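Local coordinates for flavodoxin, WrbA-like protein (PDB 3D7N) that probably binds FMN and, like WrbA-type NAD(P)H:quinone oxidoreductases, passes electrons from NAD(P)H to quinones, at residues V11-G16 and L35-A40; L124-G129 and A178-V183; G67-Q72 and L108-Y113. One frame throughout, in Å; residues are numbered along the deposited sequence.

Interaction 1: residues V11-G16 and L35-A40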
loop_
_atom_site.group_PDB
_atom_site.type_symbol
_atom_site.label_atom_id
_atom_site.label_comp_id
_atom_site.label_asym_id
_atom_site.label_seq_id
_atom_site.Cartn_x
_atom_site.Cartn_y
_atom_site.Cartn_z
ATOM N N VAL A 11 -10.720 10.523 20.270
ATOM C CA VAL A 11 -10.085 9.255 19.932
ATOM C C VAL A 11 -11.214 8.211 19.801
ATOM O O VAL A 11 -11.974 7.958 20.790
ATOM C CB VAL A 11 -9.047 8.840 20.979
ATOM C CG1 VAL A 11 -8.599 7.416 20.733
ATOM C CG2 VAL A 11 -7.879 9.821 20.984
ATOM N N VAL A 12 -11.363 7.661 18.580
ATOM C CA VAL A 12 -12.378 6.632 18.272
ATOM C C VAL A 12 -11.598 5.370 17.911
ATOM O O VAL A 12 -10.721 5.395 17.031
ATOM C CB VAL A 12 -13.354 7.072 17.118
ATOM C CG1 VAL A 12 -12.592 7.319 15.782
ATOM C CG2 VAL A 12 -14.491 6.063 16.947
ATOM N N TYR A 13 -11.839 4.284 18.636
ATOM C CA TYR A 13 -10.943 3.129 18.541
ATOM C C TYR A 13 -11.666 1.815 18.764
ATOM O O TYR A 13 -12.686 1.741 19.466
ATOM C CB TYR A 13 -9.822 3.245 19.612
ATOM C CG TYR A 13 -10.345 3.048 21.025
ATOM C CD1 TYR A 13 -10.240 1.813 21.667
ATOM C CD2 TYR A 13 -11.014 4.075 21.691
ATOM C CE1 TYR A 13 -10.798 1.604 22.957
ATOM C CE2 TYR A 13 -11.553 3.879 23.001
ATOM C CZ TYR A 13 -11.434 2.641 23.612
ATOM O OH TYR A 13 -11.967 2.435 24.871
ATOM N N HIS A 14 -11.080 0.765 18.218
ATOM C CA HIS A 14 -11.479 -0.594 18.569
ATOM C C HIS A 14 -10.312 -1.286 19.288
ATOM O O HIS A 14 -9.166 -1.119 18.881
ATOM C CB HIS A 14 -11.926 -1.385 17.308
ATOM C CG HIS A 14 -12.179 -2.825 17.586
ATOM N ND1 HIS A 14 -11.312 -3.818 17.187
ATOM C CD2 HIS A 14 -13.148 -3.439 18.311
ATOM C CE1 HIS A 14 -11.756 -4.989 17.622
ATOM N NE2 HIS A 14 -12.864 -4.784 18.313
ATOM N N SER A 15 -10.605 -2.004 20.378
ATOM C CA SER A 15 -9.655 -2.962 20.942
ATOM C C SER A 15 -10.196 -4.364 21.014
ATOM O O SER A 15 -11.178 -4.656 21.709
ATOM C CB SER A 15 -9.167 -2.566 22.324
ATOM O OG SER A 15 -10.200 -1.916 22.981
ATOM N N GLY A 16 -9.524 -5.232 20.267
ATOM C CA GLY A 16 -9.612 -6.656 20.500
ATOM C C GLY A 16 -8.433 -6.981 21.398
ATOM O O GLY A 16 -7.263 -6.821 20.978
ATOM N N LEU A 35 -12.680 9.778 24.620
ATOM C CA LEU A 35 -12.491 8.444 24.121
ATOM C C LEU A 35 -13.845 7.876 23.736
ATOM O O LEU A 35 -14.836 8.031 24.487
ATOM C CB LEU A 35 -11.883 7.552 25.187
ATOM C CG LEU A 35 -10.372 7.562 25.382
ATOM C CD1 LEU A 35 -10.060 6.912 26.726
ATOM C CD2 LEU A 35 -9.741 6.842 24.265
ATOM N N HIS A 36 -13.890 7.221 22.575
ATOM C CA HIS A 36 -15.096 6.550 22.129
ATOM C C HIS A 36 -14.757 5.204 21.530
ATOM O O HIS A 36 -13.922 5.118 20.653
ATOM C CB HIS A 36 -15.851 7.438 21.141
ATOM C CG HIS A 36 -16.607 8.545 21.806
ATOM N ND1 HIS A 36 -17.834 8.351 22.400
ATOM C CD2 HIS A 36 -16.295 9.846 21.997
ATOM C CE1 HIS A 36 -18.255 9.491 22.921
ATOM N NE2 HIS A 36 -17.337 10.415 22.691
ATOM N N ALA A 37 -15.416 4.161 22.018
ATOM C CA ALA A 37 -15.018 2.793 21.731
ATOM C C ALA A 37 -15.980 2.205 20.740
ATOM O O ALA A 37 -17.168 2.230 20.994
ATOM C CB ALA A 37 -15.023 1.963 23.012
ATOM N N ILE A 38 -15.475 1.698 19.611
ATOM C CA ILE A 38 -16.256 0.826 18.711
ATOM C C ILE A 38 -16.364 -0.498 19.439
ATOM O O ILE A 38 -15.349 -1.034 19.879
ATOM C CB ILE A 38 -15.522 0.589 17.385
ATOM C CG1 ILE A 38 -15.295 1.918 16.653
ATOM C CG2 ILE A 38 -16.226 -0.460 16.516
ATOM C CD1 ILE A 38 -14.013 1.970 15.757
ATOM N N ASP A 39 -17.581 -1.014 19.620
ATOM C CA ASP A 39 -17.749 -2.242 20.401
ATOM C C ASP A 39 -17.336 -3.500 19.628
ATOM O O ASP A 39 -16.913 -3.423 18.469
ATOM C CB ASP A 39 -19.161 -2.325 21.004
ATOM C CG ASP A 39 -20.252 -2.495 19.963
ATOM O OD1 ASP A 39 -19.951 -2.987 18.845
ATOM O OD2 ASP A 39 -21.425 -2.159 20.285
ATOM N N ALA A 40 -17.437 -4.650 20.285
ATOM C CA ALA A 40 -16.969 -5.923 19.731
ATOM C C ALA A 40 -17.680 -6.318 18.456
ATOM O O ALA A 40 -17.207 -7.207 17.735
ATOM C CB ALA A 40 -17.120 -7.046 20.753
#
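Val-11, Tyr-13, His-36 and Ile-38 zip two neighbouring strands together through three backbone hydrogen bonds. His-36 N donates to Val-11 O at 2.7 Å, Tyr-13 N to His-36 O, and Ile-38 N to Tyr-13 O at 2.8 Å. CA-H...O contacts fill in between them; Val-12 CA comes to 3.2 Å from His-36 O. Strands 11-13 and 35-37 run parallel, 18° apart, with Val-11 beside Leu-35, Val-12 beside His-36 and Tyr-13 beside Ala-37. Helix 19-31 links them, making the first beta-alpha-beta crossover of a flavodoxin-like fold. The turn that leaves strand 11-13 is probably the FMN phosphate loop, as in flavodoxins; within it His-14 O is hydrogen-bonded to Thr-20 OG1. Apolar contacts dominate the face that meets helix 19-31. Leu-35 CD2 touches both Tyr-13 CE2 (3.7 Å) and Val-11 CG1 (3.8 Å), with Val-11 and Leu-35 lying side by side. Tyr-13 holds its CG between the backbone N and the carbonyl carbon (chi1 70°), and its ring passes over strand 35-37. Ala-37 CA lies over one face of that ring as a CH-pi contact, 4.2 Å from the centroid and displaced toward the rim, while Ala-37 CB meets the CZ and OH end. The ring of His-21 also meets Tyr-13. On the face carrying Val-12, the contacts are looser: Val-12 CG2 reaches Ile-38 CG1 at 4.2 Å, and Phe-76 of helix 71-79 covers both residues. At the end of the pairing, His-14 sends its CG anti to the backbone N (chi1 173°). His-14 CD2 approaches Ile-38 O, which lies in the ring plane 3.6 Å away, while His-14 ND1 makes a weak hydrogen bond to Ser-70 OG.

Interaction 2: residues L124-G129 and A178-V183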
loop_
_atom_site.group_PDB
_atom_site.type_symbol
_atom_site.label_atom_id
_atom_site.label_comp_id
_atom_site.label_asym_id
_atom_site.label_seq_id
_atom_site.Cartn_x
_atom_site.Cartn_y
_atom_site.Cartn_z
ATOM N N LEU A 124 -6.998 16.488 6.975
ATOM C CA LEU A 124 -5.566 16.694 6.929
ATOM C C LEU A 124 -4.898 15.677 7.799
ATOM O O LEU A 124 -5.325 15.496 8.912
ATOM C CB LEU A 124 -5.151 18.034 7.505
ATOM C CG LEU A 124 -5.696 19.284 6.915
ATOM C CD1 LEU A 124 -4.677 20.288 7.490
ATOM C CD2 LEU A 124 -5.860 19.341 5.341
ATOM N N TRP A 125 -3.811 15.088 7.337
ATOM C CA TRP A 125 -3.203 14.012 8.074
ATOM C C TRP A 125 -1.975 14.471 8.809
ATOM O O TRP A 125 -1.090 15.112 8.247
ATOM C CB TRP A 125 -2.861 12.832 7.159
ATOM C CG TRP A 125 -2.311 11.685 7.964
ATOM C CD1 TRP A 125 -0.996 11.446 8.255
ATOM C CD2 TRP A 125 -3.056 10.694 8.652
ATOM N NE1 TRP A 125 -0.880 10.383 9.080
ATOM C CE2 TRP A 125 -2.129 9.885 9.340
ATOM C CE3 TRP A 125 -4.418 10.412 8.766
ATOM C CZ2 TRP A 125 -2.525 8.778 10.087
ATOM C CZ3 TRP A 125 -4.824 9.376 9.564
ATOM C CH2 TRP A 125 -3.889 8.565 10.217
ATOM N N VAL A 126 -1.937 14.150 10.087
ATOM C CA VAL A 126 -0.832 14.508 10.982
ATOM C C VAL A 126 0.072 13.292 11.148
ATOM O O VAL A 126 -0.341 12.273 11.660
ATOM C CB VAL A 126 -1.347 14.922 12.381
ATOM C CG1 VAL A 126 -0.170 15.277 13.295
ATOM C CG2 VAL A 126 -2.358 16.100 12.298
ATOM N N SER A 127 1.321 13.422 10.715
ATOM C CA SER A 127 2.313 12.385 10.800
ATOM C C SER A 127 2.978 12.401 12.192
ATOM O O SER A 127 2.824 13.362 12.962
ATOM C CB SER A 127 3.337 12.627 9.706
ATOM O OG SER A 127 4.160 13.743 10.048
ATOM N N LEU A 128 3.712 11.336 12.527
ATOM C CA LEU A 128 4.405 11.264 13.830
ATOM C C LEU A 128 5.485 12.342 13.849
ATOM O O LEU A 128 6.237 12.521 12.889
ATOM C CB LEU A 128 4.972 9.866 14.052
ATOM C CG LEU A 128 5.413 9.422 15.461
ATOM C CD1 LEU A 128 4.321 9.461 16.418
ATOM C CD2 LEU A 128 5.984 8.023 15.441
ATOM N N GLY A 129 5.557 13.113 14.906
ATOM C CA GLY A 129 6.557 14.216 14.921
ATOM C C GLY A 129 7.922 13.957 15.575
ATOM O O GLY A 129 8.677 13.096 15.098
ATOM N N ALA A 178 -0.691 14.786 21.699
ATOM C CA ALA A 178 -0.418 16.219 21.924
ATOM C C ALA A 178 -0.109 16.918 20.581
ATOM O O ALA A 178 -0.500 18.057 20.355
ATOM C CB ALA A 178 0.730 16.410 22.963
ATOM N N ARG A 179 0.542 16.209 19.661
ATOM C CA ARG A 179 0.923 16.813 18.388
ATOM C C ARG A 179 -0.300 17.007 17.481
ATOM O O ARG A 179 -0.395 17.989 16.728
ATOM C CB ARG A 179 1.982 15.948 17.720
ATOM C CG ARG A 179 2.402 16.406 16.345
ATOM C CD ARG A 179 3.372 15.430 15.772
ATOM N NE ARG A 179 3.553 15.514 14.321
ATOM C CZ ARG A 179 4.299 16.423 13.691
ATOM N NH1 ARG A 179 4.469 16.353 12.377
ATOM N NH2 ARG A 179 4.885 17.393 14.352
ATOM N N VAL A 180 -1.258 16.091 17.571
ATOM C CA VAL A 180 -2.496 16.219 16.792
ATOM C C VAL A 180 -3.334 17.362 17.349
ATOM O O VAL A 180 -3.835 18.177 16.583
ATOM C CB VAL A 180 -3.376 14.910 16.789
ATOM C CG1 VAL A 180 -4.721 15.177 16.044
ATOM C CG2 VAL A 180 -2.611 13.710 16.183
ATOM N N ALA A 181 -3.481 17.426 18.658
ATOM C CA ALA A 181 -4.269 18.474 19.251
ATOM C C ALA A 181 -3.659 19.783 18.864
ATOM O O ALA A 181 -4.337 20.721 18.585
ATOM C CB ALA A 181 -4.322 18.329 20.725
ATOM N N ASN A 182 -2.355 19.829 18.816
ATOM C CA ASN A 182 -1.710 21.055 18.481
ATOM C C ASN A 182 -2.041 21.532 17.102
ATOM O O ASN A 182 -2.275 22.692 16.898
ATOM C CB ASN A 182 -0.219 20.928 18.626
ATOM C CG ASN A 182 0.446 22.260 18.817
ATOM O OD1 ASN A 182 1.276 22.666 18.020
ATOM N ND2 ASN A 182 0.083 22.954 19.887
ATOM N N VAL A 183 -2.054 20.629 16.139
ATOM C CA VAL A 183 -2.392 21.009 14.795
ATOM C C VAL A 183 -3.840 21.391 14.725
ATOM O O VAL A 183 -4.196 22.281 14.019
ATOM C CB VAL A 183 -2.138 19.887 13.826
ATOM C CG1 VAL A 183 -2.570 20.274 12.472
ATOM C CG2 VAL A 183 -0.718 19.558 13.811
#
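Gly-129 CA rests on one face of the Arg-179 guanidinium, 3.3 Å above its plane and offset toward the rim, while Ser-127 O lies at the edge of the group, in plane. A CB on Gly-129 would run into Arg-179 CD, and its absence lets the chain lie this close. At the edge, Arg-179 NE donates a short hydrogen bond of 2.6 Å to Ser-127 O. The N-H points fairly straight (158°), but the donor is tilted 22° from the carbonyl plane. This is a helix-on-sheet contact of the flavodoxin-like alpha/beta sandwich: helix 178-183 runs roughly antiparallel to strand 124-126 (147° between their directions), the segment axes 9.4 Å apart at their closest. Strand 124-126 is followed by an excursion before strand 153-155, and both pair with strand 93-100, consistent with the split last strand of long-chain flavodoxins and WrbA. The Arg-179 chain is extended from CG to NE, which carries NE from the helix surface past Val-126 to the turn beyond the strand. Its remaining nitrogens bridge to the second subunit: NH2 forms a salt bridge with Asp-91 and NH1 bonds to Gly-122 O, both of that chain. Ser-127 OG likewise bonds to Gly-123 O of the second subunit, whose strand extends the sheet by an antiparallel ladder with residues 124-126. The guanidinium is thus held from NE, NH1 and NH2, which would fix its rotation. Beneath this polar layer, Val-126 splits its two methyls. Val-126 CG1 lies 3.9 Å from Arg-179 NE and 4.1 Å from CG2 of Val-180, the residue after Arg-179. Val-93 of the adjoining strand also touches Val-126, Val-180 and Val-183. Val-126 and Val-183 meet tip to tip, with Val-126 CG2 4.1 Å from Val-183 CB.

Interaction 3: residues G67-Q72 and L108-Y113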
loop_
_atom_site.group_PDB
_atom_site.type_symbol
_atom_site.label_atom_id
_atom_site.label_comp_id
_atom_site.label_asym_id
_atom_site.label_seq_id
_atom_site.Cartn_x
_atom_site.Cartn_y
_atom_site.Cartn_z
ATOM N N GLY A 67 -3.198 -8.637 8.878
ATOM C CA GLY A 67 -2.662 -7.747 7.889
ATOM C C GLY A 67 -3.362 -6.446 7.621
ATOM O O GLY A 67 -2.990 -5.762 6.728
ATOM N N GLY A 68 -4.349 -6.108 8.415
ATOM C CA GLY A 68 -5.153 -4.919 8.196
ATOM C C GLY A 68 -5.913 -4.522 9.444
ATOM O O GLY A 68 -5.754 -5.149 10.453
ATOM N N PRO A 69 -6.709 -3.440 9.386
ATOM C CA PRO A 69 -7.504 -3.071 10.541
ATOM C C PRO A 69 -8.516 -4.162 10.893
ATOM O O PRO A 69 -9.008 -4.853 9.994
ATOM C CB PRO A 69 -8.228 -1.813 10.089
ATOM C CG PRO A 69 -8.307 -1.876 8.655
ATOM C CD PRO A 69 -7.016 -2.579 8.215
ATOM N N SER A 70 -8.817 -4.322 12.174
ATOM C CA SER A 70 -9.838 -5.280 12.574
ATOM C C SER A 70 -11.118 -5.071 11.790
ATOM O O SER A 70 -11.449 -3.935 11.385
ATOM C CB SER A 70 -10.131 -5.123 14.043
ATOM O OG SER A 70 -10.524 -3.803 14.351
ATOM N N TRP A 71 -11.855 -6.161 11.577
ATOM C CA TRP A 71 -13.133 -6.047 10.933
ATOM C C TRP A 71 -14.063 -5.066 11.642
ATOM O O TRP A 71 -14.833 -4.382 10.993
ATOM C CB TRP A 71 -13.804 -7.395 10.755
ATOM C CG TRP A 71 -14.393 -8.050 11.980
ATOM C CD1 TRP A 71 -13.826 -9.042 12.727
ATOM C CD2 TRP A 71 -15.683 -7.804 12.547
ATOM N NE1 TRP A 71 -14.674 -9.416 13.724
ATOM C CE2 TRP A 71 -15.821 -8.670 13.648
ATOM C CE3 TRP A 71 -16.740 -6.921 12.237
ATOM C CZ2 TRP A 71 -16.982 -8.695 14.449
ATOM C CZ3 TRP A 71 -17.869 -6.932 13.040
ATOM C CH2 TRP A 71 -17.992 -7.827 14.120
ATOM N N GLN A 72 -13.973 -4.993 12.961
ATOM C CA GLN A 72 -14.783 -4.087 13.735
ATOM C C GLN A 72 -14.449 -2.645 13.388
ATOM O O GLN A 72 -15.335 -1.849 13.206
ATOM C CB GLN A 72 -14.584 -4.327 15.241
ATOM C CG GLN A 72 -15.215 -5.613 15.787
ATOM C CD GLN A 72 -14.209 -6.766 15.888
ATOM O OE1 GLN A 72 -13.191 -6.803 15.193
ATOM N NE2 GLN A 72 -14.520 -7.721 16.728
ATOM N N LEU A 108 2.031 -1.059 8.969
ATOM C CA LEU A 108 2.081 0.057 8.034
ATOM C C LEU A 108 0.851 -0.002 7.134
ATOM O O LEU A 108 0.278 1.018 6.827
ATOM C CB LEU A 108 3.358 0.057 7.179
ATOM C CG LEU A 108 3.456 1.274 6.229
ATOM C CD1 LEU A 108 3.420 2.584 7.064
ATOM C CD2 LEU A 108 4.705 1.210 5.315
ATOM N N ASN A 109 0.438 -1.196 6.735
ATOM C CA ASN A 109 -0.768 -1.325 5.956
ATOM C C ASN A 109 -2.031 -0.740 6.655
ATOM O O ASN A 109 -2.848 -0.103 6.027
ATOM C CB ASN A 109 -1.007 -2.783 5.576
ATOM C CG ASN A 109 -2.121 -2.920 4.535
ATOM O OD1 ASN A 109 -2.024 -2.318 3.470
ATOM N ND2 ASN A 109 -3.207 -3.662 4.860
ATOM N N THR A 110 -2.179 -1.022 7.926
ATOM C CA THR A 110 -3.260 -0.516 8.762
ATOM C C THR A 110 -3.164 1.007 8.819
ATOM O O THR A 110 -4.099 1.650 8.501
ATOM C CB THR A 110 -3.220 -1.132 10.157
ATOM O OG1 THR A 110 -3.402 -2.531 9.993
ATOM C CG2 THR A 110 -4.346 -0.596 11.080
ATOM N N LEU A 111 -1.975 1.547 9.023
ATOM C CA LEU A 111 -1.813 2.988 9.102
ATOM C C LEU A 111 -2.161 3.666 7.781
ATOM O O LEU A 111 -2.823 4.729 7.793
ATOM C CB LEU A 111 -0.410 3.367 9.585
ATOM C CG LEU A 111 -0.123 2.946 11.037
ATOM C CD1 LEU A 111 1.308 3.308 11.453
ATOM C CD2 LEU A 111 -1.241 3.547 11.928
ATOM N N GLN A 112 -1.693 3.086 6.680
ATOM C CA GLN A 112 -2.005 3.548 5.346
ATOM C C GLN A 112 -3.463 3.523 5.026
ATOM O O GLN A 112 -3.916 4.443 4.355
ATOM C CB GLN A 112 -1.226 2.783 4.303
ATOM C CG GLN A 112 0.220 3.127 4.360
ATOM C CD GLN A 112 0.956 2.915 3.079
ATOM O OE1 GLN A 112 1.268 1.792 2.726
ATOM N NE2 GLN A 112 1.265 4.034 2.369
ATOM N N TYR A 113 -4.230 2.546 5.546
ATOM C CA TYR A 113 -5.684 2.579 5.416
ATOM C C TYR A 113 -6.300 3.795 6.153
ATOM O O TYR A 113 -7.252 4.424 5.724
ATOM C CB TYR A 113 -6.371 1.287 5.908
ATOM C CG TYR A 113 -7.883 1.457 5.854
ATOM C CD1 TYR A 113 -8.632 1.659 6.989
ATOM C CD2 TYR A 113 -8.520 1.534 4.638
ATOM C CE1 TYR A 113 -10.051 1.864 6.909
ATOM C CE2 TYR A 113 -9.890 1.760 4.539
ATOM C CZ TYR A 113 -10.634 1.950 5.667
ATOM O OH TYR A 113 -11.951 2.197 5.510
#
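Asn-109 ND2 donates a hydrogen bond to Gly-67 O at 2.8 Å, the one hydrogen bond between helix 108-113 and segment 67-72. The donor lies in the carbonyl plane of Gly-67, but the acceptor is 22° out of the amide plane of Asn-109, and the N-H...O angle is 148°. The next residue, Thr-110, sets its side chain against the Gly-68/Pro-69 backbone: its OG1 is 3.3 Å from Gly-68 C, and its CG2 is 4.0 Å from Pro-69 CA. Pro-69 and Tyr-113 cross at about a right angle, with Pro-69 CG 3.9 Å from Tyr-113 CD1. The next shell fixes these groups. Thr-110 OG1 is hydrogen-bonded to Thr-64 OG1 on strand 57-65, and Tyr-113 OH to Met-66 O of the third subunit. Gly-67 has a positive phi (88°), at which a CB would be jammed against the carbonyl O of the preceding residue, and this turns the chain into the short, weakly bonded strand 68-69. Past Pro-69, Ser-70 is the N-cap of helix 71-79: its OG bonds to Phe-73 N and to Thr-62 OG1. In WrbA relatives the loop after the strand equivalent to 57-65 borders the flavin, so the segment probably helps shape the FMN site here too. Helix 108-113 sits against strands 57-65 and 93-100 through Thr-110, which touches Thr-62 and Thr-98, while Tyr-113 lies against Phe-73, Lys-74 and Ala-77 of helix 71-79.

All three contacts reach one flavodoxin-like sheet, but at different places. Interaction 1 is in-sheet pairing, held chiefly by backbone bonds, and is partly buried, with Ala-37 and Ala-40 exposed. Interactions 2 and 3 set helices against other elements and use side-chain donors to backbone oxygens: an arginine at the partly buried subunit edge in interaction 2, an asparagine in the buried interaction 3. Interactions 1 and 3 touch directly, since Gln-72 NE2 comes to 2.9 Å from Ala-40 O, a probable hydrogen bond. Interaction 2 lies apart, its centre about 20 Å from those of the others, yet helix 104-120 leads into strand 124-126, and interactions 2 and 3 both meet the second subunit.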